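Local coordinates for ornithine cyclodeaminase (PDB 3C2Q), which catalyses the NAD(+)-dependent conversion of L-ornithine to L-proline with release of ammonia, at residues Gly142-His148 and Ala172-Asp177; Ile164-Gly170 and Ile239-Ala244. All coordinates share one frame; numbering follows the deposited sequence.

Both contacts lie inside the Rossmann-fold domain and both are buried, about 12 Å apart, centre to centre. Interaction 2 pairs two neighbouring strands of the parallel sheet, with 241-244 at its border, and is held mainly by backbone hydrogen bonds. Interaction 1 sits beyond the sheet, where strand 138-142 and strand 166-170 each run on into a helix, and has no hydrogen bond across it: apolar packing and a pair of histidine rings do the work. Strand 166-170 leads straight into helix 171-183, tying the two together. They also touch directly, since Gly142 N lies 3.1 Å from Leu168 O, probably a hydrogen bond, and Ala174 packs on Leu243.

Interaction 1: Gly142-His148 and Ala172-Asp177; sequences GGPAIIH and ALATHD
At the dinucleotide-binding end of the Rossmann fold, the turn that leaves strand 138-142 for the short helix 145-148 packs against the first turns of helix 171-183. Leu173 carries the apolar part. Its CG swings away from the backbone N (chi1 175°), which puts Leu173 CD1 3.6 Å from Gly143 O and 3.8 Å from Ile147 CG1. Ile146 CD1 packs on the same methyl, a looser contact. Ile147 crosses Leu173 at about a right angle. Its CD1 reaches Asp177 CB, and its CG2 comes within 3.5 Å of His176 O. The Asp177 carboxylate is taken up by the backbone N atoms of Ile230 and Met231. Pro144 CG rests on Ala172 CB at 3.8 Å.

His148 and His176 add a T-shaped stack. His148 turns its edge to the face of His176, with the planes at 70°; His148 CE1 lies 3.6 Å from His176 CD2, toward the rim of that ring's face. Pro144 O sits over the centre of the other ring of the pair, His148, 3.4 Å above its plane, while this oxygen also accepts from Ile147 N and His148 N. Ser186 bonds His148 ND1, and Glu179 bonds His176 ND1, so each ring has a polar partner that helps fix its rotation. Ala172 probably binds NAD(+), as in relatives, and Gly143 and Ile146 lie near Thr282 and Val327 of the same inferred site. With no hydrogen bond crossing it, the contact itself depends on close apolar fit and the ring pair, while Ser186, Glu179, Ile230 and Met231 satisfy its polar groups from outside.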
ATOM      1  N   GLY B 142       8.258  18.435  -4.241  1.00 16.23           N
ATOM      2  CA  GLY B 142       6.824  18.207  -4.074  1.00 17.56           C
ATOM      3  C   GLY B 142       6.082  17.702  -5.290  1.00 17.51           C
ATOM      4  O   GLY B 142       6.484  17.988  -6.432  1.00 18.19           O
ATOM      5  N   GLY B 143       5.023  16.930  -5.059  1.00 16.92           N
ATOM      6  CA  GLY B 143       4.159  16.478  -6.157  1.00 16.96           C
ATOM      7  C   GLY B 143       2.778  17.101  -6.048  1.00 17.14           C
ATOM      8  O   GLY B 143       2.441  17.701  -5.020  1.00 17.72           O
ATOM      9  N   PRO B 144       1.959  16.946  -7.089  1.00 17.33           N
ATOM     10  CA  PRO B 144       0.671  17.625  -7.123  1.00 17.44           C
ATOM     11  C   PRO B 144      -0.322  17.187  -6.045  1.00 17.94           C
ATOM     12  O   PRO B 144      -1.289  17.909  -5.806  1.00 17.07           O
ATOM     13  CB  PRO B 144       0.127  17.274  -8.517  1.00 16.46           C
ATOM     14  CG  PRO B 144       0.805  15.980  -8.885  1.00 17.39           C
ATOM     15  CD  PRO B 144       2.187  16.133  -8.309  1.00 17.25           C
ATOM     16  N   ALA B 145      -0.093  16.041  -5.382  1.00 17.00           N
ATOM     17  CA  ALA B 145      -0.981  15.652  -4.283  1.00 16.47           C
ATOM     18  C   ALA B 145      -1.020  16.648  -3.146  1.00 16.29           C
ATOM     19  O   ALA B 145      -1.999  16.693  -2.381  1.00 16.26           O
ATOM     20  CB  ALA B 145      -0.640  14.228  -3.735  1.00 16.30           C
ATOM     21  N   ILE B 146       0.040  17.443  -3.008  1.00 16.13           N
ATOM     22  CA  ILE B 146       0.056  18.533  -2.041  1.00 16.06           C
ATOM     23  C   ILE B 146      -1.182  19.377  -2.283  1.00 16.48           C
ATOM     24  O   ILE B 146      -1.861  19.766  -1.333  1.00 16.05           O
ATOM     25  CB  ILE B 146       1.315  19.435  -2.196  1.00 15.78           C
ATOM     26  CG1 ILE B 146       2.580  18.678  -1.744  1.00 17.69           C
ATOM     27  CG2 ILE B 146       1.170  20.741  -1.350  1.00 17.30           C
ATOM     28  CD1 ILE B 146       3.864  19.374  -2.273  1.00 17.20           C
ATOM     29  N   ILE B 147      -1.465  19.656  -3.560  1.00 16.27           N
ATOM     30  CA  ILE B 147      -2.591  20.528  -3.919  1.00 16.78           C
ATOM     31  C   ILE B 147      -3.915  19.780  -3.810  1.00 16.83           C
ATOM     32  O   ILE B 147      -4.888  20.272  -3.193  1.00 16.32           O
ATOM     33  CB  ILE B 147      -2.458  21.153  -5.366  1.00 16.40           C
ATOM     34  CG1 ILE B 147      -1.052  21.708  -5.608  1.00 18.50           C
ATOM     35  CG2 ILE B 147      -3.521  22.264  -5.563  1.00 18.86           C
ATOM     36  CD1 ILE B 147      -0.540  22.720  -4.502  1.00 19.45           C
ATOM     37  N   HIS B 148      -3.953  18.571  -4.376  1.00 17.21           N
ATOM     38  CA  HIS B 148      -5.187  17.785  -4.348  1.00 16.67           C
ATOM     39  C   HIS B 148      -5.703  17.537  -2.956  1.00 16.81           C
ATOM     40  O   HIS B 148      -6.912  17.473  -2.769  1.00 16.43           O
ATOM     41  CB  HIS B 148      -5.017  16.408  -5.034  1.00 15.82           C
ATOM     42  CG  HIS B 148      -4.448  16.484  -6.410  1.00 17.36           C
ATOM     43  ND1 HIS B 148      -4.662  17.557  -7.261  1.00 17.06           N
ATOM     44  CD2 HIS B 148      -3.640  15.623  -7.076  1.00 16.15           C
ATOM     45  CE1 HIS B 148      -4.016  17.348  -8.393  1.00 18.82           C
ATOM     46  NE2 HIS B 148      -3.401  16.172  -8.315  1.00 19.19           N
ATOM     47  N   ALA B 172       2.952  19.530 -12.986  1.00 18.77           N
ATOM     48  CA  ALA B 172       1.670  19.245 -12.321  1.00 19.28           C
ATOM     49  C   ALA B 172       1.518  20.005 -11.002  1.00 18.88           C
ATOM     50  O   ALA B 172       0.455  20.600 -10.760  1.00 20.03           O
ATOM     51  CB  ALA B 172       1.436  17.724 -12.146  1.00 18.53           C
ATOM     52  N   LEU B 173       2.554  20.018 -10.161  1.00 18.88           N
ATOM     53  CA  LEU B 173       2.488  20.803  -8.945  1.00 18.99           C
ATOM     54  C   LEU B 173       2.198  22.301  -9.230  1.00 19.52           C
ATOM     55  O   LEU B 173       1.281  22.895  -8.646  1.00 17.59           O
ATOM     56  CB  LEU B 173       3.761  20.699  -8.114  1.00 18.89           C
ATOM     57  CG  LEU B 173       3.706  21.636  -6.885  1.00 22.42           C
ATOM     58  CD1 LEU B 173       2.652  21.162  -5.857  1.00 24.05           C
ATOM     59  CD2 LEU B 173       4.998  21.779  -6.188  1.00 30.27           C
ATOM     60  N   ALA B 174       3.017  22.901 -10.084  1.00 18.94           N
ATOM     61  CA  ALA B 174       2.862  24.334 -10.399  1.00 19.76           C
ATOM     62  C   ALA B 174       1.518  24.640 -11.013  1.00 19.56           C
ATOM     63  O   ALA B 174       0.871  25.621 -10.607  1.00 20.10           O
ATOM     64  CB  ALA B 174       3.989  24.824 -11.311  1.00 19.33           C
ATOM     65  N   THR B 175       1.077  23.821 -11.961  1.00 19.31           N
ATOM     66  CA  THR B 175      -0.156  24.144 -12.676  1.00 19.94           C
ATOM     67  C   THR B 175      -1.413  23.900 -11.839  1.00 19.68           C
ATOM     68  O   THR B 175      -2.380  24.640 -11.984  1.00 18.81           O
ATOM     69  CB  THR B 175      -0.289  23.459 -14.072  1.00 20.48           C
ATOM     70  OG1 THR B 175      -0.322  22.020 -13.914  1.00 21.40           O
ATOM     71  CG2 THR B 175       0.881  23.877 -14.986  1.00 20.67           C
ATOM     72  N   HIS B 176      -1.404  22.885 -10.960  1.00 17.99           N
ATOM     73  CA  HIS B 176      -2.533  22.734 -10.016  1.00 17.82           C
ATOM     74  C   HIS B 176      -2.563  23.771  -8.913  1.00 16.98           C
ATOM     75  O   HIS B 176      -3.656  24.177  -8.498  1.00 16.78           O
ATOM     76  CB  HIS B 176      -2.674  21.302  -9.450  1.00 18.25           C
ATOM     77  CG  HIS B 176      -3.054  20.285 -10.500  1.00 17.78           C
ATOM     78  ND1 HIS B 176      -4.250  20.331 -11.193  1.00 18.27           N
ATOM     79  CD2 HIS B 176      -2.391  19.200 -10.970  1.00 17.45           C
ATOM     80  CE1 HIS B 176      -4.309  19.313 -12.035  1.00 19.64           C
ATOM     81  NE2 HIS B 176      -3.182  18.626 -11.936  1.00 17.40           N
ATOM     82  N   ASP B 177      -1.389  24.178  -8.430  1.00 16.72           N
ATOM     83  CA  ASP B 177      -1.294  25.320  -7.511  1.00 18.13           C
ATOM     84  C   ASP B 177      -1.968  26.542  -8.181  1.00 18.68           C
ATOM     85  O   ASP B 177      -2.790  27.247  -7.577  1.00 18.12           O
ATOM     86  CB  ASP B 177       0.165  25.630  -7.170  1.00 17.54           C
ATOM     87  CG  ASP B 177       0.338  26.956  -6.388  1.00 21.95           C
ATOM     88  OD1 ASP B 177      -0.166  27.099  -5.236  1.00 18.31           O
ATOM     89  OD2 ASP B 177       1.025  27.853  -6.928  1.00 21.23           O
TER

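Interaction 2: Ile164-Gly170 and Ile239-Ala244; sequences IQAILAG and IPYVLA
Ile239 meets the backbone of Ile164 and Gln165 just ahead of two neighbouring parallel strands of the Rossmann sheet, 166-170 and 241-244, the latter outermost within the chain. Ile239 CB stands 4.1 Å from Ile164 O. From there Ile239 CG1, anti to the carbonyl carbon (chi1 -73°), passes within 3.2 Å of Ile164 O, and Ile239 CD1 ends 4.0 Å from Ile164 O. The other branch, Ile239 CG2, lies 3.7 Å from both Ile164 O and Gln165 C, with Ala166 N close by. Val159 of helix 152-160 also packs on this side chain. An alanine here would keep CB but lose both branches, and would probably leave a gap between the Ile164-Gln165 backbone and Val159.

Next along the chain, the Pro240 ring lies against Gln165 O. The strands then run together at 20°, and their bonds alternate in the parallel fashion: Ile167 N to Pro240 O, Val242 N to Ile167 O, Ala169 N to Val242 O and Ala244 N to Ala169 O. Side chains pair on both faces. Leu168 and Val242 run alongside each other in the same direction, Leu168 CD2 3.6 Å from Val242 CB, and helix 260-271 packs on both. On the other face Ile167 and Tyr241 meet at their CB atoms and helix 230-237 covers them, while Tyr241 OH is hydrogen-bonded to Asp255 OD1. Further along that face, Leu243 CD2 touches Ala169 CB. The last bond is nearly straight, Ala244 N to Ala169 O at 2.9 Å with 165° at the hydrogen.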
ATOM      1  N   ILE B 164      11.357  28.424   3.337  1.00 23.98           N
ATOM      2  CA  ILE B 164      11.660  27.646   2.147  1.00 24.13           C
ATOM      3  C   ILE B 164      12.625  28.391   1.229  1.00 23.82           C
ATOM      4  O   ILE B 164      12.269  29.440   0.739  1.00 24.06           O
ATOM      5  CB  ILE B 164      10.344  27.330   1.340  1.00 24.56           C
ATOM      6  CG1 ILE B 164       9.244  26.713   2.243  1.00 24.39           C
ATOM      7  CG2 ILE B 164      10.645  26.474   0.127  1.00 23.72           C
ATOM      8  CD1 ILE B 164       9.722  25.591   3.112  1.00 22.88           C
ATOM      9  N   GLN B 165      13.801  27.817   0.945  1.00 23.32           N
ATOM     10  CA  GLN B 165      14.787  28.469   0.052  1.00 22.86           C
ATOM     11  C   GLN B 165      14.822  27.929  -1.385  1.00 22.75           C
ATOM     12  O   GLN B 165      15.477  28.491  -2.265  1.00 22.05           O
ATOM     13  CB  GLN B 165      16.178  28.436   0.697  1.00 22.26           C
ATOM     14  CG  GLN B 165      16.359  29.426   1.877  1.00 23.00           C
ATOM     15  CD  GLN B 165      15.429  29.183   3.066  1.00 22.32           C
ATOM     16  OE1 GLN B 165      15.475  28.128   3.703  1.00 24.09           O
ATOM     17  NE2 GLN B 165      14.568  30.162   3.366  1.00 24.22           N
ATOM     18  N   ALA B 166      14.091  26.842  -1.650  1.00 21.42           N
ATOM     19  CA  ALA B 166      14.002  26.320  -2.991  1.00 20.38           C
ATOM     20  C   ALA B 166      12.843  25.354  -3.084  1.00 20.05           C
ATOM     21  O   ALA B 166      12.519  24.685  -2.095  1.00 18.99           O
ATOM     22  CB  ALA B 166      15.338  25.598  -3.426  1.00 20.49           C
ATOM     23  N   ILE B 167      12.257  25.266  -4.279  1.00 20.13           N
ATOM     24  CA  ILE B 167      11.227  24.239  -4.593  1.00 20.17           C
ATOM     25  C   ILE B 167      11.561  23.505  -5.876  1.00 20.44           C
ATOM     26  O   ILE B 167      11.776  24.122  -6.923  1.00 21.19           O
ATOM     27  CB  ILE B 167       9.788  24.836  -4.716  1.00 19.56           C
ATOM     28  CG1 ILE B 167       9.344  25.419  -3.360  1.00 20.19           C
ATOM     29  CG2 ILE B 167       8.778  23.737  -5.209  1.00 20.58           C
ATOM     30  CD1 ILE B 167       7.897  25.911  -3.329  1.00 20.62           C
ATOM     31  N   LEU B 168      11.635  22.180  -5.798  1.00 19.75           N
ATOM     32  CA  LEU B 168      11.835  21.351  -6.959  1.00 20.06           C
ATOM     33  C   LEU B 168      10.543  20.574  -7.182  1.00 20.09           C
ATOM     34  O   LEU B 168      10.033  19.968  -6.243  1.00 18.85           O
ATOM     35  CB  LEU B 168      12.987  20.379  -6.704  1.00 20.69           C
ATOM     36  CG  LEU B 168      14.279  21.012  -6.181  1.00 22.99           C
ATOM     37  CD1 LEU B 168      15.338  19.933  -6.044  1.00 22.31           C
ATOM     38  CD2 LEU B 168      14.745  22.103  -7.138  1.00 24.03           C
ATOM     39  N   ALA B 169      10.012  20.599  -8.395  1.00 19.38           N
ATOM     40  CA  ALA B 169       8.709  19.977  -8.640  1.00 20.60           C
ATOM     41  C   ALA B 169       8.595  19.795 -10.138  1.00 21.51           C
ATOM     42  O   ALA B 169       9.617  19.896 -10.843  1.00 20.79           O
ATOM     43  CB  ALA B 169       7.574  20.860  -8.070  1.00 19.99           C
ATOM     44  N   GLY B 170       7.392  19.471 -10.610  1.00 20.93           N
ATOM     45  CA  GLY B 170       7.106  19.345 -12.022  1.00 21.10           C
ATOM     46  C   GLY B 170       6.002  20.313 -12.427  1.00 20.55           C
ATOM     47  O   GLY B 170       5.542  21.118 -11.622  1.00 20.68           O
ATOM     48  N   ILE B 239      12.138  33.142  -4.202  1.00 29.26           N
ATOM     49  CA  ILE B 239      12.536  31.764  -3.931  1.00 27.83           C
ATOM     50  C   ILE B 239      12.660  31.038  -5.247  1.00 26.74           C
ATOM     51  O   ILE B 239      11.711  30.991  -5.998  1.00 27.43           O
ATOM     52  CB  ILE B 239      11.527  31.042  -2.998  1.00 28.09           C
ATOM     53  CG1 ILE B 239      11.677  31.579  -1.594  1.00 27.96           C
ATOM     54  CG2 ILE B 239      11.830  29.515  -2.913  1.00 26.13           C
ATOM     55  CD1 ILE B 239      10.613  32.478  -1.199  1.00 35.26           C
ATOM     56  N   PRO B 240      13.845  30.500  -5.547  1.00 27.02           N
ATOM     57  CA  PRO B 240      14.043  29.821  -6.817  1.00 27.05           C
ATOM     58  C   PRO B 240      13.281  28.491  -6.854  1.00 26.51           C
ATOM     59  O   PRO B 240      13.103  27.850  -5.817  1.00 26.03           O
ATOM     60  CB  PRO B 240      15.547  29.534  -6.829  1.00 26.62           C
ATOM     61  CG  PRO B 240      15.916  29.449  -5.431  1.00 28.21           C
ATOM     62  CD  PRO B 240      15.064  30.480  -4.719  1.00 27.16           C
ATOM     63  N   TYR B 241      12.822  28.113  -8.032  1.00 26.55           N
ATOM     64  CA  TYR B 241      12.198  26.809  -8.206  1.00 26.58           C
ATOM     65  C   TYR B 241      12.734  26.180  -9.468  1.00 26.94           C
ATOM     66  O   TYR B 241      13.259  26.881 -10.365  1.00 27.35           O
ATOM     67  CB  TYR B 241      10.666  26.901  -8.228  1.00 26.44           C
ATOM     68  CG  TYR B 241      10.099  27.933  -9.186  1.00 25.98           C
ATOM     69  CD1 TYR B 241       9.887  27.622 -10.518  1.00 23.85           C
ATOM     70  CD2 TYR B 241       9.741  29.213  -8.734  1.00 26.50           C
ATOM     71  CE1 TYR B 241       9.370  28.559 -11.406  1.00 26.49           C
ATOM     72  CE2 TYR B 241       9.210  30.155  -9.607  1.00 26.73           C
ATOM     73  CZ  TYR B 241       9.042  29.823 -10.944  1.00 26.84           C
ATOM     74  OH  TYR B 241       8.521  30.734 -11.821  1.00 26.97           O
ATOM     75  N   VAL B 242      12.625  24.861  -9.543  1.00 25.11           N
ATOM     76  CA  VAL B 242      13.020  24.153 -10.728  1.00 24.83           C
ATOM     77  C   VAL B 242      11.841  23.264 -11.060  1.00 24.33           C
ATOM     78  O   VAL B 242      11.467  22.428 -10.236  1.00 24.58           O
ATOM     79  CB  VAL B 242      14.298  23.292 -10.467  1.00 25.46           C
ATOM     80  CG1 VAL B 242      14.683  22.502 -11.702  1.00 25.39           C
ATOM     81  CG2 VAL B 242      15.472  24.148  -9.974  1.00 26.04           C
ATOM     82  N   LEU B 243      11.230  23.463 -12.222  1.00 23.06           N
ATOM     83  CA  LEU B 243      10.129  22.630 -12.648  1.00 23.07           C
ATOM     84  C   LEU B 243      10.636  21.729 -13.758  1.00 23.43           C
ATOM     85  O   LEU B 243      10.965  22.209 -14.862  1.00 23.45           O
ATOM     86  CB  LEU B 243       8.939  23.482 -13.140  1.00 22.24           C
ATOM     87  CG  LEU B 243       8.337  24.494 -12.161  1.00 21.53           C
ATOM     88  CD1 LEU B 243       7.159  25.202 -12.857  1.00 20.47           C
ATOM     89  CD2 LEU B 243       7.914  23.821 -10.836  1.00 18.30           C
ATOM     90  N   ALA B 244      10.722  20.428 -13.472  1.00 22.16           N
ATOM     91  CA  ALA B 244      11.228  19.466 -14.444  1.00 21.53           C
ATOM     92  C   ALA B 244      10.074  18.949 -15.281  1.00 21.69           C
ATOM     93  O   ALA B 244       9.060  18.525 -14.733  1.00 22.31           O
ATOM     94  CB  ALA B 244      11.942  18.319 -13.732  1.00 21.97           C
TER